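Local coordinates for protein putative NAD(P)H:FMN oxidoreductase (PDB 3GE5) that binds flavin mononucleotide as a dimeric member of the nitroreductase family and probably acts as an NAD(P)H-dependent flavin oxidoreductase, at residues 53-58 with 132-137; 62-67 with 128-133; 109-112 with 118-121; 123-128 with 142-147. One frame throughout, in Å; residues are numbered along the deposited sequence.

Contact 1 of 4, residues 53-58 with 132-137; sequences LMAILE and MLEAHS
Glu134 lays the aliphatic part of its side chain across the backbone of helix 50-62, while Ile56, in return, reaches Ala135. The CG of Glu134 is the atom that does the touching: it lies 3.5 Å from the carbonyl oxygen Ala55 O and 3.7 Å from Ile56 CA. With CG anti to the backbone N (chi1 -176°) the chain first runs toward the opposite helix, and a bend at chi2 (67°) then turns the carboxylate alongside Ala55, where OE2 stands 3.7 Å from Ala55 CB. The acid therefore packs here through its methylenes and one carboxylate oxygen, with no polar bond joining the two segments. Ile56 works differently. Its CG1 branch reaches across to helix 120-137, and the terminal CD1 meets the methyl of Ala135, CD1 to CB being 3.7 Å. With alanines at 55 and 135 the backbones run close: Ile56 CA and Glu134 CA are 5.4 Å apart, and the local axes approach to 8.5 Å. Near the C-terminal end of helix 120-137, Ser137 OG donates to Glu134 O, tying the last turn together. Leu29 of the second subunit packs on Glu134 from outside the pair. Running at 147° between their N-to-C directions, the segments form a near-antiparallel packed helix pair in the alpha/beta core of the nitroreductase fold.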
# COMPACT_ATOMS: atom_id res chain seq x y z
N LEU A 53 11.34 3.10 -15.80
CA LEU A 53 9.89 2.85 -15.98
C LEU A 53 9.54 1.36 -15.87
O LEU A 53 8.59 0.98 -15.17
CB LEU A 53 9.36 3.43 -17.31
CG LEU A 53 7.86 3.30 -17.52
CD1 LEU A 53 7.07 3.87 -16.32
CD2 LEU A 53 7.42 3.97 -18.87
N MSE A 54 10.34 0.52 -16.53
CA MSE A 54 10.13 -0.93 -16.48
C MSE A 54 10.29 -1.48 -15.04
O MSE A 54 9.54 -2.38 -14.66
CB MSE A 54 11.00 -1.68 -17.48
CG MSE A 54 10.71 -1.34 -18.94
SE MSE A 54 8.83 -1.41 -19.46
CE MSE A 54 8.36 -3.10 -18.58
N ALA A 55 11.25 -0.98 -14.27
CA ALA A 55 11.42 -1.35 -12.86
C ALA A 55 10.24 -0.97 -12.02
O ALA A 55 9.83 -1.73 -11.10
CB ALA A 55 12.74 -0.75 -12.27
N ILE A 56 9.73 0.24 -12.24
CA ILE A 56 8.54 0.69 -11.50
C ILE A 56 7.38 -0.30 -11.76
O ILE A 56 6.71 -0.72 -10.82
CB ILE A 56 8.15 2.13 -11.87
CG1 ILE A 56 9.19 3.16 -11.36
CG2 ILE A 56 6.77 2.50 -11.28
CD1 ILE A 56 9.05 4.54 -12.02
N LEU A 57 7.14 -0.64 -13.03
CA LEU A 57 6.09 -1.56 -13.40
C LEU A 57 6.30 -2.97 -12.82
O LEU A 57 5.37 -3.61 -12.33
CB LEU A 57 5.90 -1.55 -14.94
CG LEU A 57 5.39 -0.21 -15.49
CD1 LEU A 57 5.64 -0.20 -16.99
CD2 LEU A 57 3.92 -0.01 -15.12
N GLU A 58 7.56 -3.42 -12.79
CA GLU A 58 7.90 -4.69 -12.19
C GLU A 58 7.54 -4.73 -10.70
O GLU A 58 6.99 -5.72 -10.21
CB GLU A 58 9.40 -5.00 -12.39
CG GLU A 58 9.87 -6.30 -11.73
CD GLU A 58 9.38 -7.56 -12.43
OE1 GLU A 58 8.65 -7.46 -13.45
OE2 GLU A 58 9.75 -8.66 -11.95
N MSE A 132 5.25 3.53 -6.19
CA MSE A 132 5.70 4.80 -5.58
C MSE A 132 7.08 4.64 -4.94
O MSE A 132 8.00 5.45 -5.15
CB MSE A 132 4.69 5.26 -4.52
CG MSE A 132 5.09 6.49 -3.76
SE MSE A 132 3.80 7.06 -2.46
CE MSE A 132 3.96 5.59 -1.21
N LEU A 133 7.23 3.60 -4.12
CA LEU A 133 8.51 3.32 -3.46
C LEU A 133 9.62 2.96 -4.45
O LEU A 133 10.76 3.45 -4.33
CB LEU A 133 8.28 2.21 -2.42
CG LEU A 133 7.37 2.58 -1.25
CD1 LEU A 133 7.13 1.34 -0.33
CD2 LEU A 133 7.91 3.77 -0.44
N GLU A 134 9.27 2.18 -5.47
CA GLU A 134 10.26 1.87 -6.48
C GLU A 134 10.76 3.13 -7.22
O GLU A 134 11.98 3.28 -7.43
CB GLU A 134 9.69 0.85 -7.47
CG GLU A 134 10.71 0.40 -8.53
CD GLU A 134 11.89 -0.43 -7.93
OE1 GLU A 134 11.76 -0.93 -6.80
OE2 GLU A 134 12.95 -0.61 -8.62
N ALA A 135 9.83 4.00 -7.61
CA ALA A 135 10.18 5.29 -8.26
C ALA A 135 11.15 6.10 -7.36
O ALA A 135 12.19 6.59 -7.82
CB ALA A 135 8.91 6.10 -8.62
N HIS A 136 10.81 6.17 -6.07
CA HIS A 136 11.65 6.87 -5.08
C HIS A 136 13.05 6.25 -5.04
O HIS A 136 14.07 6.98 -5.02
CB HIS A 136 10.99 6.81 -3.72
CG HIS A 136 11.76 7.49 -2.64
ND1 HIS A 136 12.19 8.80 -2.75
CD2 HIS A 136 12.20 7.04 -1.44
CE1 HIS A 136 12.86 9.13 -1.66
NE2 HIS A 136 12.89 8.08 -0.86
N SER A 137 13.12 4.92 -5.04
CA SER A 137 14.43 4.22 -4.97
C SER A 137 15.32 4.49 -6.18
O SER A 137 16.55 4.33 -6.10
CB SER A 137 14.23 2.68 -4.84
OG SER A 137 13.93 2.03 -6.09

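Contact 2 of 4, residues 62-67 with 128-133; sequences IAPSAH and MTYMML. With FMN (flavin mononucleotide), chain J; SO4 (sulfate ion), chain E.
The loop that follows helix 50-62 supplies Pro64, Ser65 and Ala66 to one of the flavin mononucleotide pockets of the dimer, and its start rests on Tyr130 of helix 120-137. Ala63 lies over one face of the phenol ring: its CA sits 4.1 Å from the centroid of the Tyr130 ring and 23° off the normal, a CH-pi contact made by the backbone itself. The methyl follows, with Ala63 CB 4.0 Å from Tyr130 CG. Farther out, Pro64 uses the CD corner of its ring, which is 3.7 Å from Tyr130 CZ and 3.6 Å from Tyr130 OH; the two side chains cross at about a right angle. Tyr130 already points at the loop; its chi1 of -91°, off a staggered value, sets how the ring lies against Ala63. Pro64 also faces the cofactor: its CB comes within 3.4 Å of the ribityl hydroxyl O3' of the flavin. Beyond it, Ser65 CA approaches the flavin methyl C8M at 3.5 Å, and Ala66 N stands equally close to flavin C8. Much of the remaining grip on this cofactor comes from the second subunit, including Arg38 and Arg41 there. Phe34 of that subunit stacks on Tyr130, and Arg186 of the same subunit bonds to Ala63 O. The loop passes on to strand 72-77, so Tyr130 touches both this loop and the partner chain, while Met131 of the same helix packs against strand 100-107.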
# COMPACT_ATOMS: atom_id res chain seq x y z
N ILE A 62 4.90 -7.42 -8.91
CA ILE A 62 5.29 -8.39 -7.88
C ILE A 62 4.60 -8.14 -6.52
O ILE A 62 4.79 -8.92 -5.55
CB ILE A 62 6.84 -8.50 -7.73
CG1 ILE A 62 7.45 -7.20 -7.20
CG2 ILE A 62 7.45 -9.02 -9.06
CD1 ILE A 62 8.95 -7.35 -6.76
N ALA A 63 3.79 -7.09 -6.43
CA ALA A 63 3.11 -6.77 -5.17
C ALA A 63 2.21 -7.96 -4.76
O ALA A 63 1.64 -8.63 -5.61
CB ALA A 63 2.24 -5.48 -5.32
N PRO A 64 2.01 -8.18 -3.46
CA PRO A 64 1.01 -9.12 -3.01
C PRO A 64 -0.44 -8.55 -3.13
O PRO A 64 -0.66 -7.34 -3.28
CB PRO A 64 1.36 -9.31 -1.51
CG PRO A 64 1.95 -8.03 -1.13
CD PRO A 64 2.68 -7.50 -2.35
N SER A 65 -1.39 -9.48 -3.10
CA SER A 65 -2.83 -9.19 -3.21
C SER A 65 -3.61 -10.32 -2.52
O SER A 65 -3.09 -11.46 -2.36
CB SER A 65 -3.20 -9.07 -4.69
OG SER A 65 -2.94 -10.23 -5.45
N ALA A 66 -4.87 -10.06 -2.19
CA ALA A 66 -5.73 -11.11 -1.65
C ALA A 66 -5.84 -12.30 -2.62
O ALA A 66 -6.13 -12.13 -3.81
CB ALA A 66 -7.12 -10.56 -1.33
N HIS A 67 -5.50 -13.49 -2.09
CA HIS A 67 -5.50 -14.75 -2.84
C HIS A 67 -4.52 -14.70 -4.03
O HIS A 67 -4.61 -15.52 -4.94
CB HIS A 67 -6.89 -15.13 -3.32
CG HIS A 67 -7.72 -15.87 -2.32
ND1 HIS A 67 -7.64 -17.23 -2.15
CD2 HIS A 67 -8.65 -15.43 -1.44
CE1 HIS A 67 -8.50 -17.60 -1.21
NE2 HIS A 67 -9.11 -16.53 -0.75
N MSE A 128 0.23 0.26 -6.08
CA MSE A 128 0.58 1.69 -6.16
C MSE A 128 1.70 2.02 -5.16
O MSE A 128 2.64 2.76 -5.50
CB MSE A 128 -0.65 2.57 -5.89
CG MSE A 128 -1.56 2.71 -7.09
SE MSE A 128 -0.87 4.02 -8.40
CE MSE A 128 -0.77 5.59 -7.24
N THR A 129 1.61 1.50 -3.95
CA THR A 129 2.62 1.77 -2.91
C THR A 129 3.99 1.22 -3.37
O THR A 129 5.02 1.89 -3.29
CB THR A 129 2.22 1.21 -1.53
OG1 THR A 129 0.99 1.81 -1.09
CG2 THR A 129 3.37 1.47 -0.46
N TYR A 130 3.99 -0.02 -3.86
CA TYR A 130 5.22 -0.63 -4.38
C TYR A 130 5.80 0.24 -5.49
O TYR A 130 7.02 0.45 -5.57
CB TYR A 130 4.94 -2.04 -4.91
CG TYR A 130 5.11 -3.13 -3.87
CD1 TYR A 130 4.52 -3.03 -2.63
CD2 TYR A 130 5.87 -4.27 -4.15
CE1 TYR A 130 4.73 -4.01 -1.66
CE2 TYR A 130 6.05 -5.27 -3.20
CZ TYR A 130 5.50 -5.13 -1.96
OH TYR A 130 5.69 -6.10 -1.02
N MSE A 131 4.94 0.73 -6.37
CA MSE A 131 5.42 1.50 -7.54
C MSE A 131 5.97 2.88 -7.10
O MSE A 131 7.01 3.37 -7.59
CB MSE A 131 4.34 1.64 -8.64
CG MSE A 131 4.04 0.32 -9.33
SE MSE A 131 2.93 0.46 -10.88
CE MSE A 131 1.26 0.99 -10.03
N MSE A 132 5.25 3.53 -6.19
CA MSE A 132 5.70 4.80 -5.58
C MSE A 132 7.08 4.64 -4.94
O MSE A 132 8.00 5.45 -5.15
CB MSE A 132 4.69 5.26 -4.52
CG MSE A 132 5.09 6.49 -3.76
SE MSE A 132 3.80 7.06 -2.46
CE MSE A 132 3.96 5.59 -1.21
N LEU A 133 7.23 3.60 -4.12
CA LEU A 133 8.51 3.32 -3.46
C LEU A 133 9.62 2.96 -4.45
O LEU A 133 10.76 3.45 -4.33
CB LEU A 133 8.28 2.21 -2.42
CG LEU A 133 7.37 2.58 -1.25
CD1 LEU A 133 7.13 1.34 -0.33
CD2 LEU A 133 7.91 3.77 -0.44
N1 FMN J . -3.31 -14.80 3.52
C2 FMN J . -4.04 -15.53 4.42
O2 FMN J . -3.64 -16.65 4.72
N3 FMN J . -5.21 -15.04 4.99
C4 FMN J . -5.76 -13.81 4.61
O4 FMN J . -6.80 -13.40 5.09
C4A FMN J . -5.04 -13.07 3.66
N5 FMN J . -5.52 -11.87 3.20
C5A FMN J . -4.82 -11.09 2.34
C6 FMN J . -5.32 -9.81 2.01
C7 FMN J . -4.52 -8.93 1.26
C7M FMN J . -5.08 -7.56 0.89
C8 FMN J . -3.25 -9.32 0.88
C8M FMN J . -2.36 -8.39 0.14
C9 FMN J . -2.76 -10.57 1.21
C9A FMN J . -3.54 -11.48 1.98
N10 FMN J . -3.08 -12.76 2.31
C10 FMN J . -3.82 -13.56 3.15
C1' FMN J . -1.71 -13.24 1.87
C2' FMN J . -1.71 -13.58 0.36
O2' FMN J . -2.25 -14.89 0.13
C3' FMN J . -0.32 -13.45 -0.25
O3' FMN J . 0.18 -12.12 -0.07
C4' FMN J . -0.35 -13.84 -1.75
O4' FMN J . -0.68 -15.23 -1.93
C5' FMN J . 1.01 -13.53 -2.35
O5' FMN J . 2.01 -14.32 -1.69
P FMN J . 3.31 -13.71 -1.03
O1P FMN J . 4.14 -13.15 -2.15
O2P FMN J . 4.01 -14.81 -0.28
O3P FMN J . 2.88 -12.67 0.01
S SO4 E . -7.85 -19.73 -5.14
O1 SO4 E . -7.34 -18.88 -4.06
O2 SO4 E . -6.77 -19.85 -6.13
O3 SO4 E . -8.94 -19.07 -5.77
O4 SO4 E . -8.24 -21.03 -4.60

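Contact 3 of 4, residues 109-112 with 118-121; sequences QRAW and DSVD. With EDO (1,2-ethanediol), chain N.
An Asx turn leads into helix 120-137, and the loop after strand 100-107 is joined to it by a backbone bond beside the two-stranded hairpin of 113-114 and 117-118. Ser119 N donates to Trp112 O at 2.9 Å; the carbonyl points almost straight at the nitrogen (C=O...N 166°), although the N-H itself is bent to 141°. The preceding residue packs close to the same oxygen, Asp118 CA being 3.2 Å from Trp112 O. Asp118 makes the turn: OD1 accepts from Val120 N at 3.0 Å, met from above the carboxylate plane. Its chi1 of 68° holds CG between the backbone N and the carbonyl carbon, folding the carboxylate back over the start of the helix. The Ala111 methyl packs against this turn, its CB 3.6 Å from Val120 CG2 and 4.0 Å from Asp118 CG. Ser119 stands at the N-cap position, though its side chain makes no capping bond; the hydroxyl is bonded instead to the carboxylate of Asp123, a flavin-pocket residue. Ser119 CB meets the edge of the Trp112 indole, near the ring plane, and OG lies 3.7 Å from Trp112 CB. The indole also meets the His67 ring and Cys146 of the second subunit. Val120 packs on Val166 of strand 163-172, so the turn connects the hairpin, the start of helix 120-137 and the main antiparallel sheet.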
# COMPACT_ATOMS: atom_id res chain seq x y z
N GLN A 109 -14.18 -7.90 -11.35
CA GLN A 109 -14.48 -9.31 -11.63
C GLN A 109 -13.37 -10.26 -11.14
O GLN A 109 -13.60 -11.47 -11.05
CB GLN A 109 -14.71 -9.52 -13.12
CG GLN A 109 -15.93 -8.92 -13.69
CD GLN A 109 -16.00 -9.12 -15.24
OE1 GLN A 109 -15.04 -9.58 -15.93
NE2 GLN A 109 -17.10 -8.75 -15.77
N ARG A 110 -12.17 -9.74 -10.87
CA ARG A 110 -11.03 -10.57 -10.47
C ARG A 110 -10.64 -10.45 -9.01
O ARG A 110 -9.91 -11.30 -8.53
CB ARG A 110 -9.81 -10.30 -11.38
CG ARG A 110 -10.13 -10.63 -12.82
CD ARG A 110 -8.92 -10.80 -13.70
NE ARG A 110 -8.18 -9.54 -13.80
CZ ARG A 110 -7.06 -9.28 -13.14
NH1 ARG A 110 -6.53 -10.19 -12.32
NH2 ARG A 110 -6.47 -8.09 -13.30
N ALA A 111 -11.10 -9.39 -8.34
CA ALA A 111 -10.74 -9.12 -6.96
C ALA A 111 -11.54 -9.98 -5.97
O ALA A 111 -12.73 -10.22 -6.17
CB ALA A 111 -10.96 -7.60 -6.65
N TRP A 112 -10.84 -10.46 -4.92
CA TRP A 112 -11.45 -11.19 -3.84
C TRP A 112 -12.64 -10.45 -3.23
O TRP A 112 -12.56 -9.21 -3.02
CB TRP A 112 -10.38 -11.48 -2.78
CG TRP A 112 -10.89 -12.25 -1.60
CD1 TRP A 112 -11.36 -13.53 -1.60
CD2 TRP A 112 -10.97 -11.79 -0.23
NE1 TRP A 112 -11.76 -13.87 -0.34
CE2 TRP A 112 -11.52 -12.84 0.52
CE3 TRP A 112 -10.66 -10.57 0.41
CZ2 TRP A 112 -11.75 -12.72 1.89
CZ3 TRP A 112 -10.88 -10.48 1.77
CH2 TRP A 112 -11.42 -11.54 2.50
N ASP A 118 -15.33 -5.75 -2.39
CA ASP A 118 -14.17 -6.50 -2.84
C ASP A 118 -12.86 -5.79 -2.49
O ASP A 118 -12.88 -4.66 -1.97
CB ASP A 118 -14.26 -6.86 -4.34
CG ASP A 118 -14.16 -5.67 -5.26
OD1 ASP A 118 -13.55 -4.66 -4.91
OD2 ASP A 118 -14.75 -5.74 -6.37
N SER A 119 -11.75 -6.46 -2.80
CA SER A 119 -10.42 -5.95 -2.46
C SER A 119 -9.80 -5.04 -3.52
O SER A 119 -8.60 -4.81 -3.49
CB SER A 119 -9.47 -7.10 -2.13
OG SER A 119 -9.36 -7.94 -3.26
N VAL A 120 -10.57 -4.53 -4.46
CA VAL A 120 -9.97 -3.65 -5.51
C VAL A 120 -9.19 -2.46 -4.90
O VAL A 120 -8.03 -2.26 -5.26
CB VAL A 120 -11.02 -3.12 -6.53
CG1 VAL A 120 -10.54 -1.78 -7.17
CG2 VAL A 120 -11.34 -4.19 -7.60
N ASP A 121 -9.79 -1.72 -3.97
CA ASP A 121 -9.09 -0.55 -3.38
C ASP A 121 -7.87 -0.98 -2.58
O ASP A 121 -6.83 -0.35 -2.62
CB ASP A 121 -10.05 0.33 -2.56
CG ASP A 121 -10.87 1.28 -3.42
OD1 ASP A 121 -10.94 1.10 -4.66
OD2 ASP A 121 -11.46 2.27 -2.89
C1 EDO N . -13.78 5.92 -3.57
O1 EDO N . -13.88 6.53 -4.88
C2 EDO N . -12.45 5.24 -3.27
O2 EDO N . -11.90 4.45 -4.32

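Contact 4 of 4, residues 123-128 with 142-147; sequences DTSIAM and CTWVCA. With FMN (flavin mononucleotide), chain C.
Aromatic contacts dominate here, and Met128, a selenomethionine, makes them against Trp144. Its terminal methyl lies squarely over the five-membered ring: CE is 3.4 Å from the centroid of that Trp144 ring and only 7° off its normal, a CH-pi contact. The bends at chi2 (-79°) and chi3 (-58°) curl the chain back over the indole, and SE, one atom back along the chain, stands above the same ring at 5.0 Å from its centroid, a more distant Met-aromatic contact. At the other end of the indole the packing is apolar, with Met128 CB 3.3 Å from Trp144 CH2. Ser125 approaches the indole edge instead; its carbonyl oxygen O lies near the ring plane, 3.4 Å from Trp144 CH2, and its hydroxyl is bonded to Asp121 O. The opposite face of the indole takes the flavin, whose methyl C7M stands 3.4 Å from Trp144 NE1. Trp144 is thereby sandwiched between helix and cofactor. Polar contacts come after the strand: Ala147 N donates to flavin O4 at 3.0 Å, and Cys146 N gives that oxygen a longer bond of 3.3 Å plus a weak one to flavin N5. Two N-H groups on O4 would probably help polarise the isoalloxazine. Strand 141-145, next to 163-172 in the antiparallel sheet, thus faces helix 120-137 through Trp144, on which Ile126 of the second subunit also packs.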
# COMPACT_ATOMS: atom_id res chain seq x y z
N ASP A 123 -6.03 -3.94 -2.92
CA ASP A 123 -4.98 -4.57 -3.71
C ASP A 123 -4.29 -3.57 -4.65
O ASP A 123 -3.06 -3.52 -4.75
CB ASP A 123 -5.55 -5.72 -4.54
CG ASP A 123 -5.94 -6.94 -3.72
OD1 ASP A 123 -5.31 -7.20 -2.66
OD2 ASP A 123 -6.83 -7.68 -4.18
N THR A 124 -5.09 -2.70 -5.30
CA THR A 124 -4.49 -1.71 -6.19
C THR A 124 -3.57 -0.75 -5.43
O THR A 124 -2.57 -0.25 -5.97
CB THR A 124 -5.54 -0.88 -7.04
OG1 THR A 124 -6.41 -0.15 -6.17
CG2 THR A 124 -6.34 -1.80 -8.01
N SER A 125 -3.96 -0.47 -4.19
CA SER A 125 -3.16 0.40 -3.34
C SER A 125 -1.83 -0.22 -2.90
O SER A 125 -0.83 0.50 -2.71
CB SER A 125 -3.99 0.88 -2.16
OG SER A 125 -5.07 1.68 -2.60
N ILE A 126 -1.79 -1.53 -2.76
CA ILE A 126 -0.49 -2.19 -2.47
C ILE A 126 0.41 -2.03 -3.71
O ILE A 126 1.60 -1.65 -3.59
CB ILE A 126 -0.68 -3.70 -2.11
CG1 ILE A 126 -1.63 -3.88 -0.90
CG2 ILE A 126 0.65 -4.31 -1.80
CD1 ILE A 126 -2.08 -5.36 -0.64
N ALA A 127 -0.14 -2.30 -4.89
CA ALA A 127 0.65 -2.17 -6.13
C ALA A 127 1.14 -0.69 -6.30
O ALA A 127 2.32 -0.44 -6.63
CB ALA A 127 -0.14 -2.60 -7.37
N MSE A 128 0.23 0.26 -6.08
CA MSE A 128 0.58 1.69 -6.16
C MSE A 128 1.70 2.02 -5.16
O MSE A 128 2.64 2.76 -5.50
CB MSE A 128 -0.65 2.57 -5.89
CG MSE A 128 -1.56 2.71 -7.09
SE MSE A 128 -0.87 4.02 -8.40
CE MSE A 128 -0.77 5.59 -7.24
N CYS A 142 7.38 11.57 -7.39
CA CYS A 142 6.05 11.25 -7.80
C CYS A 142 5.02 11.77 -6.81
O CYS A 142 5.36 12.14 -5.68
CB CYS A 142 5.94 9.74 -8.05
SG CYS A 142 6.22 8.71 -6.64
N THR A 143 3.77 11.80 -7.26
CA THR A 143 2.61 12.00 -6.40
C THR A 143 1.53 11.00 -6.76
O THR A 143 1.26 10.76 -7.93
CB THR A 143 2.06 13.48 -6.50
OG1 THR A 143 3.07 14.37 -6.05
CG2 THR A 143 0.80 13.68 -5.67
N TRP A 144 0.97 10.39 -5.73
CA TRP A 144 -0.22 9.54 -5.85
C TRP A 144 -1.41 10.42 -6.03
O TRP A 144 -1.61 11.36 -5.25
CB TRP A 144 -0.35 8.76 -4.56
CG TRP A 144 -1.37 7.66 -4.49
CD1 TRP A 144 -2.68 7.68 -4.93
CD2 TRP A 144 -1.17 6.41 -3.87
NE1 TRP A 144 -3.29 6.47 -4.63
CE2 TRP A 144 -2.38 5.67 -3.97
CE3 TRP A 144 -0.07 5.81 -3.23
CZ2 TRP A 144 -2.51 4.37 -3.49
CZ3 TRP A 144 -0.22 4.49 -2.73
CH2 TRP A 144 -1.44 3.81 -2.88
N VAL A 145 -2.21 10.15 -7.06
CA VAL A 145 -3.40 10.99 -7.42
C VAL A 145 -4.71 10.17 -7.40
O VAL A 145 -4.85 9.15 -8.08
CB VAL A 145 -3.25 11.64 -8.83
CG1 VAL A 145 -4.46 12.48 -9.14
CG2 VAL A 145 -1.92 12.48 -8.88
N CYS A 146 -5.66 10.63 -6.58
CA CYS A 146 -7.04 10.11 -6.58
C CYS A 146 -8.07 11.18 -6.90
O CYS A 146 -9.23 10.85 -7.20
CB CYS A 146 -7.34 9.50 -5.23
SG CYS A 146 -6.48 7.92 -4.96
N ALA A 147 -7.66 12.47 -6.92
CA ALA A 147 -8.60 13.54 -7.26
C ALA A 147 -8.66 13.71 -8.79
O ALA A 147 -8.02 14.57 -9.35
CB ALA A 147 -8.22 14.88 -6.57
N1 FMN C . -1.84 14.99 -3.87
C2 FMN C . -2.38 15.75 -4.86
O2 FMN C . -1.88 16.84 -5.15
N3 FMN C . -3.51 15.34 -5.55
C4 FMN C . -4.15 14.14 -5.27
O4 FMN C . -5.20 13.79 -5.90
C4A FMN C . -3.60 13.36 -4.26
N5 FMN C . -4.23 12.17 -3.94
C5A FMN C . -3.64 11.32 -3.05
C6 FMN C . -4.25 10.08 -2.83
C7 FMN C . -3.65 9.19 -1.96
C7M FMN C . -4.27 7.86 -1.67
C8 FMN C . -2.44 9.52 -1.34
C8M FMN C . -1.76 8.56 -0.41
C9 FMN C . -1.87 10.75 -1.53
C9A FMN C . -2.44 11.67 -2.40
N10 FMN C . -1.87 12.94 -2.63
C10 FMN C . -2.44 13.76 -3.57
C1' FMN C . -0.51 13.30 -2.06
C2' FMN C . -0.72 13.68 -0.60
O2' FMN C . -1.13 15.04 -0.53
C3' FMN C . 0.55 13.45 0.24
O3' FMN C . 0.95 12.08 0.12
C4' FMN C . 0.38 13.85 1.72
O4' FMN C . 0.13 15.24 1.89
C5' FMN C . 1.61 13.49 2.56
O5' FMN C . 2.73 14.19 2.06
P FMN C . 4.04 13.42 1.68
O1P FMN C . 3.64 12.47 0.57
O2P FMN C . 4.57 12.67 2.89
O3P FMN C . 4.97 14.47 1.10

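From the N terminus, the first segment to take part lies on helix 50-62, and contact 1 closes the longest loop by bringing it against the end of helix 120-137. Contact 2 closes a slightly shorter one, starting in the loop after helix 50-62 and finishing on overlapping residues of helix 120-137. Contact 3 is local, enclosed within both of these spans, and joins the loop leading into a small hairpin to its second strand and the start of helix 120-137. Contact 4 follows contact 3 in series but crosses contacts 1 and 2, carrying the chain on to strand 141-145. Helix 120-137 serves all four. Contacts 2 and 4 reach different flavins, linking this helix to both cofactor sites of the dimer.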